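Long-range contacts in lipoprotein (Actinomyces odontolyticus, PDB 3UP9), which probably binds L-methionine as the substrate-binding lipoprotein of a methionine uptake system, and here holds selenomethionine between two lobes: residues A[6-11]-A[34-39]; A[23-28]-A[226-231]; A[101-106]-A[149-154]; A[106-111]-A[166-171]. All coordinates share one frame; numbering follows the deposited sequence.

Contact 1 of 4, residues A[6-11]-A[34-39]; sequences VVTLTV and GIKLDI
The carboxylate of Asp38 is the one flat side-chain group here, and Thr8 CG2 lies over one of its faces. That methyl is 3.5 Å from Asp38 OD2 and 3.6 Å from Asp38 CG. The two side chains of Thr8 and Asp38 meet obliquely. CG2 of Thr8 is anti to the backbone N, and OG1 is anti to the carbonyl carbon (chi1 -75°), where it meets Lys36 CB at 3.7 Å. An alanine here would lack both branches, and would probably leave the Asp38 carboxylate without its methyl cover and a gap beside the Lys36 chain. Lys36 is extended beyond CG and crosses Val6 at about a right angle, with Lys36 CG 3.7 Å from Val6 CG1.

Strands 7-11 and 35-39 run parallel. Leu9 N gives to Lys36 O at 2.9 Å, and Leu9 O takes from Asp38 N. Val7 O takes from Lys36 N, and Val11 N gives to Asp38 O. The Val7 N to Gly34 O bond is weak. Leu9, Val11 and Leu37 point to the other face, where Leu37 CD2 lies 4.1 Å from Leu9 CB and 4.2 Å from Val11 CG2. Helices 15-28 and 213-223 pack on that face. The pair belongs to a beta-alpha-beta unit, with helix 15-28 and the short helix 30-33 between its strands. Its chemistry is two-sided. The branched hydrocarbon chains are packed into the core by the helices, while the face with Thr8, Lys36 and Asp38 is polar and turned toward solvent.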
# COMPACT_ATOMS: atom_id res chain seq x y z
N VAL A 6 3.06 -13.03 28.72
CA VAL A 6 2.39 -12.47 27.53
C VAL A 6 3.39 -11.42 26.93
O VAL A 6 3.88 -10.58 27.65
CB VAL A 6 1.00 -11.83 27.91
CG1 VAL A 6 0.44 -10.94 26.82
CG2 VAL A 6 -0.04 -12.90 28.27
N VAL A 7 3.73 -11.49 25.63
CA VAL A 7 4.64 -10.50 25.02
C VAL A 7 3.81 -9.39 24.33
O VAL A 7 2.85 -9.67 23.62
CB VAL A 7 5.64 -11.15 24.00
CG1 VAL A 7 6.42 -10.09 23.18
CG2 VAL A 7 6.59 -12.09 24.74
N THR A 8 4.20 -8.12 24.51
CA THR A 8 3.47 -7.03 23.89
C THR A 8 4.23 -6.62 22.70
O THR A 8 5.44 -6.51 22.80
CB THR A 8 3.33 -5.81 24.81
OG1 THR A 8 2.36 -6.12 25.78
CG2 THR A 8 2.86 -4.61 24.03
N LEU A 9 3.54 -6.34 21.59
CA LEU A 9 4.19 -5.97 20.33
C LEU A 9 3.73 -4.61 19.83
O LEU A 9 2.56 -4.46 19.57
CB LEU A 9 3.86 -6.97 19.23
CG LEU A 9 4.41 -8.37 19.21
CD1 LEU A 9 3.82 -9.08 17.99
CD2 LEU A 9 5.91 -8.33 19.08
N THR A 10 4.63 -3.64 19.67
CA THR A 10 4.27 -2.36 19.08
C THR A 10 4.35 -2.53 17.53
O THR A 10 5.42 -2.85 16.96
CB THR A 10 5.12 -1.18 19.70
OG1 THR A 10 5.15 -1.29 21.13
CG2 THR A 10 4.53 0.20 19.35
N VAL A 11 3.20 -2.39 16.86
CA VAL A 11 3.13 -2.56 15.44
C VAL A 11 2.58 -1.28 14.79
O VAL A 11 1.47 -0.83 15.14
CB VAL A 11 2.19 -3.73 15.03
CG1 VAL A 11 2.31 -3.95 13.54
CG2 VAL A 11 2.51 -5.00 15.80
N GLY A 34 -1.50 -15.65 23.22
CA GLY A 34 -0.58 -15.18 24.25
C GLY A 34 0.21 -13.91 23.90
O GLY A 34 1.27 -13.66 24.48
N ILE A 35 -0.30 -13.10 22.96
CA ILE A 35 0.27 -11.77 22.65
C ILE A 35 -0.74 -10.59 22.88
O ILE A 35 -1.93 -10.78 22.92
CB ILE A 35 0.90 -11.68 21.22
CG1 ILE A 35 -0.18 -11.76 20.14
CG2 ILE A 35 2.02 -12.73 21.02
CD1 ILE A 35 0.36 -11.76 18.73
N LYS A 36 -0.19 -9.39 23.04
CA LYS A 36 -0.95 -8.15 23.07
C LYS A 36 -0.41 -7.24 21.95
O LYS A 36 0.80 -7.17 21.72
CB LYS A 36 -0.83 -7.43 24.44
CG LYS A 36 -1.54 -8.10 25.61
CD LYS A 36 -1.41 -7.30 26.89
CE LYS A 36 -2.14 -7.98 28.08
NZ LYS A 36 -2.05 -7.19 29.35
N LEU A 37 -1.30 -6.57 21.23
CA LEU A 37 -0.86 -5.61 20.24
C LEU A 37 -0.99 -4.16 20.70
O LEU A 37 -2.01 -3.74 21.19
CB LEU A 37 -1.58 -5.81 18.91
CG LEU A 37 -1.48 -7.17 18.20
CD1 LEU A 37 -2.29 -7.06 16.91
CD2 LEU A 37 -0.03 -7.55 17.97
N ASP A 38 0.05 -3.39 20.47
CA ASP A 38 0.03 -1.92 20.64
C ASP A 38 0.07 -1.31 19.23
O ASP A 38 1.13 -1.19 18.67
CB ASP A 38 1.27 -1.45 21.44
CG ASP A 38 1.12 -1.64 22.94
OD1 ASP A 38 0.09 -2.18 23.37
OD2 ASP A 38 2.05 -1.22 23.71
N ILE A 39 -1.09 -0.97 18.66
CA ILE A 39 -1.17 -0.50 17.30
C ILE A 39 -0.84 0.98 17.30
O ILE A 39 -1.46 1.73 18.02
CB ILE A 39 -2.54 -0.81 16.63
CG1 ILE A 39 -2.85 -2.32 16.71
CG2 ILE A 39 -2.54 -0.39 15.17
CD1 ILE A 39 -4.32 -2.69 16.71

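Contact 2 of 4, residues A[23-28]-A[226-231]; sequences TYINDN and DEVKQY
Tyr24 lies over the side chain of Tyr231, the rings near parallel with planes 18° apart, but slid so far that they barely overlap. The centroids are 4.8 Å apart. Each CB takes the place over the other ring: Tyr24 CB is 3.8 Å from the centroid of the Tyr231 ring, and Tyr231 CB is 4.0 Å from that of Tyr24. Both are CH-pi contacts over the face. In both residues CG is anti to the backbone N, and the two side chains slide past each other in opposite directions. The opposite face of the Tyr24 ring carries Asn28 CB, offset toward the rim. Tyr24 OH reaches Glu227 CB at 3.4 Å.

Beside the rings, Ile25 CG1 meets Val228 CG2 at 3.5 Å. This valine also touches Ile21 of helix 15-28. An alanine in place of Tyr24 would keep CB over the Tyr231 ring but would probably open a gap between Asn28 and Tyr231 and leave Glu227 CB without the phenol oxygen against it.

The axes of helices 23-28 and 226-231 are 10.7 Å apart at 129°, a wide spacing bridged by these rings. No hydrogen bond crosses the contact, so it rests on ring and aliphatic carbon surfaces.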
# COMPACT_ATOMS: atom_id res chain seq x y z
N THR A 23 -6.68 -4.60 14.56
CA THR A 23 -7.57 -4.33 15.67
C THR A 23 -8.52 -5.57 15.79
O THR A 23 -8.71 -6.06 16.90
CB THR A 23 -8.29 -2.99 15.51
OG1 THR A 23 -7.31 -1.94 15.50
CG2 THR A 23 -9.29 -2.71 16.65
N TYR A 24 -9.01 -6.10 14.66
CA TYR A 24 -9.74 -7.35 14.69
C TYR A 24 -8.92 -8.43 15.41
O TYR A 24 -9.39 -9.09 16.33
CB TYR A 24 -10.18 -7.80 13.28
CG TYR A 24 -10.70 -9.20 13.31
CD1 TYR A 24 -11.96 -9.48 13.77
CD2 TYR A 24 -9.88 -10.25 13.00
CE1 TYR A 24 -12.44 -10.78 13.81
CE2 TYR A 24 -10.32 -11.54 13.08
CZ TYR A 24 -11.59 -11.81 13.46
OH TYR A 24 -11.99 -13.13 13.55
N ILE A 25 -7.66 -8.57 15.01
CA ILE A 25 -6.78 -9.57 15.62
C ILE A 25 -6.62 -9.29 17.12
O ILE A 25 -6.78 -10.14 17.97
CB ILE A 25 -5.38 -9.62 14.96
CG1 ILE A 25 -5.49 -10.19 13.55
CG2 ILE A 25 -4.40 -10.41 15.81
CD1 ILE A 25 -4.24 -10.04 12.67
N ASN A 26 -6.31 -8.06 17.47
CA ASN A 26 -6.17 -7.75 18.86
C ASN A 26 -7.40 -8.09 19.71
O ASN A 26 -7.30 -8.58 20.82
CB ASN A 26 -5.81 -6.26 19.02
CG ASN A 26 -5.10 -6.00 20.33
OD1 ASN A 26 -4.25 -6.80 20.73
ND2 ASN A 26 -5.45 -4.91 20.99
N ASP A 27 -8.56 -7.78 19.20
CA ASP A 27 -9.75 -7.85 20.01
C ASP A 27 -10.30 -9.26 19.98
O ASP A 27 -11.07 -9.62 20.86
CB ASP A 27 -10.84 -6.92 19.48
CG ASP A 27 -10.49 -5.41 19.62
OD1 ASP A 27 -9.56 -5.00 20.34
OD2 ASP A 27 -11.25 -4.63 19.01
N ASN A 28 -9.97 -10.03 18.94
CA ASN A 28 -10.59 -11.35 18.77
C ASN A 28 -9.68 -12.56 18.95
O ASN A 28 -10.13 -13.60 19.48
CB ASN A 28 -11.35 -11.40 17.45
CG ASN A 28 -12.56 -10.52 17.47
OD1 ASN A 28 -13.58 -10.90 17.97
ND2 ASN A 28 -12.42 -9.33 17.00
N ASP A 226 -7.70 -18.09 8.76
CA ASP A 226 -9.00 -18.14 8.09
C ASP A 226 -9.88 -17.03 8.67
O ASP A 226 -10.67 -16.41 7.96
CB ASP A 226 -9.67 -19.51 8.28
CG ASP A 226 -10.51 -19.94 7.08
OD1 ASP A 226 -11.63 -19.39 6.86
OD2 ASP A 226 -10.06 -20.84 6.34
N GLU A 227 -9.74 -16.78 9.95
CA GLU A 227 -10.47 -15.68 10.65
C GLU A 227 -10.15 -14.30 10.07
O GLU A 227 -11.05 -13.50 9.74
CB GLU A 227 -10.21 -15.72 12.17
CG GLU A 227 -10.81 -16.94 12.88
CD GLU A 227 -9.93 -18.20 12.85
OE1 GLU A 227 -8.87 -18.26 12.19
OE2 GLU A 227 -10.32 -19.20 13.48
N VAL A 228 -8.87 -14.02 9.90
CA VAL A 228 -8.49 -12.76 9.23
C VAL A 228 -8.96 -12.67 7.77
O VAL A 228 -9.37 -11.60 7.35
CB VAL A 228 -6.98 -12.47 9.36
CG1 VAL A 228 -6.54 -11.43 8.34
CG2 VAL A 228 -6.68 -12.07 10.80
N LYS A 229 -8.93 -13.78 7.01
CA LYS A 229 -9.42 -13.75 5.62
C LYS A 229 -10.93 -13.38 5.59
O LYS A 229 -11.35 -12.53 4.78
CB LYS A 229 -9.19 -15.10 4.95
CG LYS A 229 -9.67 -15.19 3.54
CD LYS A 229 -9.05 -16.38 2.80
CE LYS A 229 -9.58 -16.40 1.38
NZ LYS A 229 -8.92 -17.41 0.54
N GLN A 230 -11.69 -14.00 6.48
CA GLN A 230 -13.13 -13.78 6.59
C GLN A 230 -13.40 -12.36 7.04
O GLN A 230 -14.24 -11.70 6.47
CB GLN A 230 -13.80 -14.83 7.52
CG GLN A 230 -13.81 -16.18 6.84
CD GLN A 230 -14.50 -17.29 7.61
OE1 GLN A 230 -14.55 -17.31 8.84
NE2 GLN A 230 -15.00 -18.24 6.86
N TYR A 231 -12.68 -11.87 8.03
CA TYR A 231 -12.79 -10.45 8.36
C TYR A 231 -12.55 -9.55 7.11
O TYR A 231 -13.33 -8.64 6.87
CB TYR A 231 -11.84 -10.05 9.50
CG TYR A 231 -11.84 -8.55 9.76
CD1 TYR A 231 -12.84 -7.97 10.57
CD2 TYR A 231 -10.87 -7.71 9.18
CE1 TYR A 231 -12.88 -6.60 10.79
CE2 TYR A 231 -10.91 -6.32 9.38
CZ TYR A 231 -11.91 -5.80 10.21
OH TYR A 231 -11.99 -4.49 10.40

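Contact 3 of 4, residues A[101-106]-A[149-154]; sequences DELPDG and KNFDFR
Asn150, Leu103 and Gly106 carry this contact, and Gly106 meets Asn150 through the backbone. Gly106 N gives a hydrogen bond to Asn150 O, 2.7 Å long with an angle of 155° at the hydrogen. The donor stands above the carbonyl plane, 39° out of it. Gly106 has positive phi, a turn that glycine takes easily, in the loop leading into strand 107-112. On the side chain of Asn150, CB is 3.4 Å from Asp105 OD1, so the acid lies against this residue at the surface.

Leu103 makes the apolar half. Its CD2 touches Phe151 CB and Phe151 CG, each at 3.7 Å. Phe151 CG is turned between its backbone N and carbonyl carbon (chi1 69°), which brings it against this methyl. The two side chains cross at about a right angle. Further out on the same ring, Phe151 CE2 lies over the centre of the Phe153 ring, 3.4 Å above its plane.

The loop 101-106 thus packs against the early part of strand 151-156, the outermost strand of its sheet on this side within the chain. That strand pairs with 107-112, into which the loop runs directly. Leu130 touches both Leu103 and Phe151, and Leu103 also reaches Tyr170 of strand 170-173. Phe153 faces helix 115-127 through Leu122 and Leu125.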
# COMPACT_ATOMS: atom_id res chain seq x y z
N ASP A 101 -9.83 8.63 -21.19
CA ASP A 101 -9.84 9.18 -22.56
C ASP A 101 -10.19 10.66 -22.65
O ASP A 101 -10.04 11.25 -23.70
CB ASP A 101 -10.83 8.42 -23.43
CG ASP A 101 -10.38 6.99 -23.74
OD1 ASP A 101 -9.17 6.62 -23.56
OD2 ASP A 101 -11.26 6.26 -24.21
N GLU A 102 -10.68 11.24 -21.56
CA GLU A 102 -11.06 12.61 -21.51
C GLU A 102 -9.95 13.49 -20.95
O GLU A 102 -10.16 14.65 -20.73
CB GLU A 102 -12.37 12.72 -20.73
CG GLU A 102 -13.50 11.95 -21.42
CD GLU A 102 -13.74 12.39 -22.87
OE1 GLU A 102 -13.91 13.60 -23.11
OE2 GLU A 102 -13.79 11.54 -23.79
N LEU A 103 -8.78 12.91 -20.74
CA LEU A 103 -7.58 13.65 -20.38
C LEU A 103 -7.43 14.80 -21.36
O LEU A 103 -7.21 14.59 -22.55
CB LEU A 103 -6.33 12.75 -20.40
CG LEU A 103 -4.96 13.35 -20.01
CD1 LEU A 103 -4.95 13.99 -18.60
CD2 LEU A 103 -3.85 12.30 -20.17
N PRO A 104 -7.61 16.04 -20.88
CA PRO A 104 -7.46 17.15 -21.79
C PRO A 104 -6.02 17.28 -22.30
O PRO A 104 -5.09 16.85 -21.63
CB PRO A 104 -7.85 18.39 -20.95
CG PRO A 104 -8.52 17.83 -19.71
CD PRO A 104 -7.93 16.47 -19.51
N ASP A 105 -5.88 17.81 -23.50
CA ASP A 105 -4.61 18.23 -24.03
C ASP A 105 -3.91 19.24 -23.09
O ASP A 105 -4.45 20.32 -22.84
CB ASP A 105 -4.87 18.93 -25.38
CG ASP A 105 -3.67 18.88 -26.27
OD1 ASP A 105 -2.53 18.86 -25.75
OD2 ASP A 105 -3.89 18.80 -27.49
N GLY A 106 -2.72 18.88 -22.58
CA GLY A 106 -2.05 19.63 -21.50
C GLY A 106 -2.65 19.44 -20.11
O GLY A 106 -2.42 20.24 -19.21
N LYS A 149 0.45 10.81 -25.04
CA LYS A 149 -0.51 11.91 -25.27
C LYS A 149 0.10 13.14 -24.59
O LYS A 149 1.03 13.02 -23.81
CB LYS A 149 -1.90 11.57 -24.68
CG LYS A 149 -2.55 10.29 -25.22
CD LYS A 149 -3.07 10.44 -26.68
CE LYS A 149 -3.58 9.14 -27.34
NZ LYS A 149 -5.01 8.75 -27.12
N ASN A 150 -0.38 14.33 -24.89
CA ASN A 150 0.18 15.54 -24.29
C ASN A 150 -0.46 15.88 -22.93
O ASN A 150 -1.57 16.41 -22.86
CB ASN A 150 0.05 16.73 -25.24
CG ASN A 150 0.72 17.98 -24.68
OD1 ASN A 150 0.06 18.93 -24.29
ND2 ASN A 150 2.05 17.95 -24.60
N PHE A 151 0.24 15.55 -21.86
CA PHE A 151 -0.18 15.90 -20.52
C PHE A 151 1.09 16.07 -19.65
O PHE A 151 2.17 15.78 -20.12
CB PHE A 151 -1.10 14.80 -19.97
CG PHE A 151 -0.38 13.49 -19.68
CD1 PHE A 151 -0.17 12.55 -20.68
CD2 PHE A 151 0.12 13.23 -18.42
CE1 PHE A 151 0.53 11.38 -20.41
CE2 PHE A 151 0.85 12.06 -18.16
CZ PHE A 151 1.06 11.15 -19.15
N ASP A 152 0.95 16.52 -18.40
CA ASP A 152 2.04 16.59 -17.43
C ASP A 152 1.74 15.77 -16.19
O ASP A 152 0.61 15.80 -15.68
CB ASP A 152 2.27 18.05 -17.01
CG ASP A 152 2.63 18.92 -18.18
OD1 ASP A 152 3.49 18.50 -18.98
OD2 ASP A 152 2.03 20.00 -18.33
N PHE A 153 2.74 15.05 -15.71
CA PHE A 153 2.66 14.48 -14.39
C PHE A 153 2.94 15.52 -13.33
O PHE A 153 3.73 16.44 -13.53
CB PHE A 153 3.67 13.36 -14.21
CG PHE A 153 3.36 12.12 -15.00
CD1 PHE A 153 2.38 11.27 -14.57
CD2 PHE A 153 4.11 11.78 -16.12
CE1 PHE A 153 2.11 10.11 -15.29
CE2 PHE A 153 3.86 10.62 -16.82
CZ PHE A 153 2.85 9.79 -16.40
N ARG A 154 2.28 15.41 -12.20
CA ARG A 154 2.64 16.24 -11.05
C ARG A 154 2.86 15.37 -9.85
O ARG A 154 1.94 14.71 -9.36
CB ARG A 154 1.56 17.27 -10.74
CG ARG A 154 1.28 18.20 -11.87
CD ARG A 154 2.40 19.17 -12.08
NE ARG A 154 1.76 20.28 -12.77
CZ ARG A 154 1.10 21.27 -12.16
NH1 ARG A 154 1.04 21.37 -10.82
NH2 ARG A 154 0.52 22.18 -12.93

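Contact 4 of 4, residues A[106-111]-A[166-171]; sequences GGTIGI and DDFDYA
The middle of the mixed five-stranded sheet holds this contact, where strand 107-112 runs parallel to strand 170-173. Ahead of the regular pairing, Thr108 and Asp169 exchange two bonds. Thr108 N gives to Asp169 OD2 at 3.0 Å, on the anti lone pair of that oxygen. In return, Asp169 N gives to Thr108 OG1 at 3.3 Å. Thr108 OG1 is placed for this between the backbone N and the carbonyl carbon (chi1 54°), where it also meets Phe168 CB at 3.3 Å. The other carboxylate oxygen, Asp169 OD1, is hydrogen-bonded to His97.

Further along, Gly110 N gives to Tyr170 O at 2.9 Å, while the bond from Tyr170 N to Thr108 O is weak. Ile109 CG1 lies 4.2 Å from Tyr170 CB on one face of the sheet. The phenol of Tyr170 bonds the backbone of Ser99. On the other face, Phe168 CD2 is 3.8 Å from Gly110 CA, and a side chain on Gly110 would be tight against Phe168 and Ala171.

One carboxylate therefore joins a strand amide to a histidine. Its charge is likely to be partly offset by these donors.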
# COMPACT_ATOMS: atom_id res chain seq x y z
N GLY A 106 -2.72 18.88 -22.58
CA GLY A 106 -2.05 19.63 -21.50
C GLY A 106 -2.65 19.44 -20.11
O GLY A 106 -2.42 20.24 -19.21
N GLY A 107 -3.41 18.37 -19.94
CA GLY A 107 -4.03 18.03 -18.66
C GLY A 107 -3.00 17.50 -17.68
O GLY A 107 -1.84 17.35 -18.05
N THR A 108 -3.41 17.20 -16.46
CA THR A 108 -2.47 16.86 -15.39
C THR A 108 -2.85 15.55 -14.68
O THR A 108 -4.00 15.27 -14.51
CB THR A 108 -2.42 17.97 -14.36
OG1 THR A 108 -3.75 18.24 -13.92
CG2 THR A 108 -1.73 19.26 -14.93
N ILE A 109 -1.85 14.75 -14.28
CA ILE A 109 -2.07 13.51 -13.54
C ILE A 109 -1.14 13.57 -12.35
O ILE A 109 0.05 13.65 -12.51
CB ILE A 109 -1.79 12.22 -14.35
CG1 ILE A 109 -2.71 12.15 -15.60
CG2 ILE A 109 -1.97 10.97 -13.48
CD1 ILE A 109 -2.61 10.88 -16.42
N GLY A 110 -1.74 13.61 -11.16
CA GLY A 110 -1.01 13.43 -9.91
C GLY A 110 -0.45 12.04 -9.76
O GLY A 110 -1.13 11.04 -10.02
N ILE A 111 0.79 11.96 -9.32
CA ILE A 111 1.51 10.69 -9.20
C ILE A 111 2.38 10.77 -7.93
O ILE A 111 2.99 11.79 -7.64
CB ILE A 111 2.36 10.43 -10.48
CG1 ILE A 111 2.88 8.98 -10.55
CG2 ILE A 111 3.49 11.47 -10.64
CD1 ILE A 111 3.21 8.53 -11.98
N ASP A 166 -8.61 17.76 -6.30
CA ASP A 166 -9.17 19.12 -6.46
C ASP A 166 -8.41 19.95 -7.54
O ASP A 166 -8.99 20.82 -8.15
CB ASP A 166 -9.15 19.91 -5.13
CG ASP A 166 -9.84 19.19 -3.99
OD1 ASP A 166 -10.63 18.26 -4.26
OD2 ASP A 166 -9.59 19.56 -2.82
N ASP A 167 -7.14 19.65 -7.78
CA ASP A 167 -6.29 20.45 -8.66
C ASP A 167 -6.05 19.86 -10.04
O ASP A 167 -5.94 20.59 -11.01
CB ASP A 167 -4.93 20.59 -7.98
CG ASP A 167 -5.07 21.14 -6.58
OD1 ASP A 167 -5.74 22.20 -6.45
OD2 ASP A 167 -4.55 20.50 -5.64
N PHE A 168 -5.94 18.54 -10.09
CA PHE A 168 -5.52 17.84 -11.29
C PHE A 168 -6.71 17.03 -11.92
O PHE A 168 -7.68 16.64 -11.27
CB PHE A 168 -4.34 16.89 -10.95
CG PHE A 168 -3.15 17.56 -10.26
CD1 PHE A 168 -2.70 18.82 -10.65
CD2 PHE A 168 -2.45 16.90 -9.26
CE1 PHE A 168 -1.60 19.42 -10.02
CE2 PHE A 168 -1.35 17.48 -8.63
CZ PHE A 168 -0.91 18.74 -9.00
N ASP A 169 -6.58 16.73 -13.20
CA ASP A 169 -7.59 15.95 -13.93
C ASP A 169 -7.76 14.51 -13.38
O ASP A 169 -8.87 13.99 -13.31
CB ASP A 169 -7.21 15.96 -15.43
CG ASP A 169 -7.36 17.35 -16.09
OD1 ASP A 169 -8.52 17.79 -16.28
OD2 ASP A 169 -6.33 17.97 -16.45
N TYR A 170 -6.65 13.90 -12.96
CA TYR A 170 -6.63 12.54 -12.44
C TYR A 170 -5.55 12.46 -11.41
O TYR A 170 -4.66 13.29 -11.40
CB TYR A 170 -6.29 11.48 -13.53
CG TYR A 170 -7.18 11.56 -14.74
CD1 TYR A 170 -6.93 12.47 -15.74
CD2 TYR A 170 -8.29 10.80 -14.84
CE1 TYR A 170 -7.77 12.61 -16.81
CE2 TYR A 170 -9.14 10.92 -15.92
CZ TYR A 170 -8.89 11.83 -16.91
OH TYR A 170 -9.72 11.94 -18.04
N ALA A 171 -5.59 11.43 -10.57
CA ALA A 171 -4.41 11.09 -9.73
C ALA A 171 -4.34 9.58 -9.58
O ALA A 171 -5.39 8.95 -9.53
CB ALA A 171 -4.50 11.78 -8.37

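The contacts fall into two groups on opposite sides of the chain's centre. Contacts 1 and 2 meet in one lobe: Leu37 N of contact 1 is 3.0 Å from Asn26 OD1 of contact 2, a probable hydrogen bond, and helix 15-28 follows directly on strand 7-13. Contacts 3 and 4 share Gly106 and one sheet, their centres about 8 Å apart, with Arg154 N 2.8 Å from Ile109 O. The centres of contacts 1 and 3 are about 48 Å apart. Selenomethionine is bound in a pocket between the lobes. The side chain of Val11 is about 13 Å from it, so contact 1 does not touch the ligand.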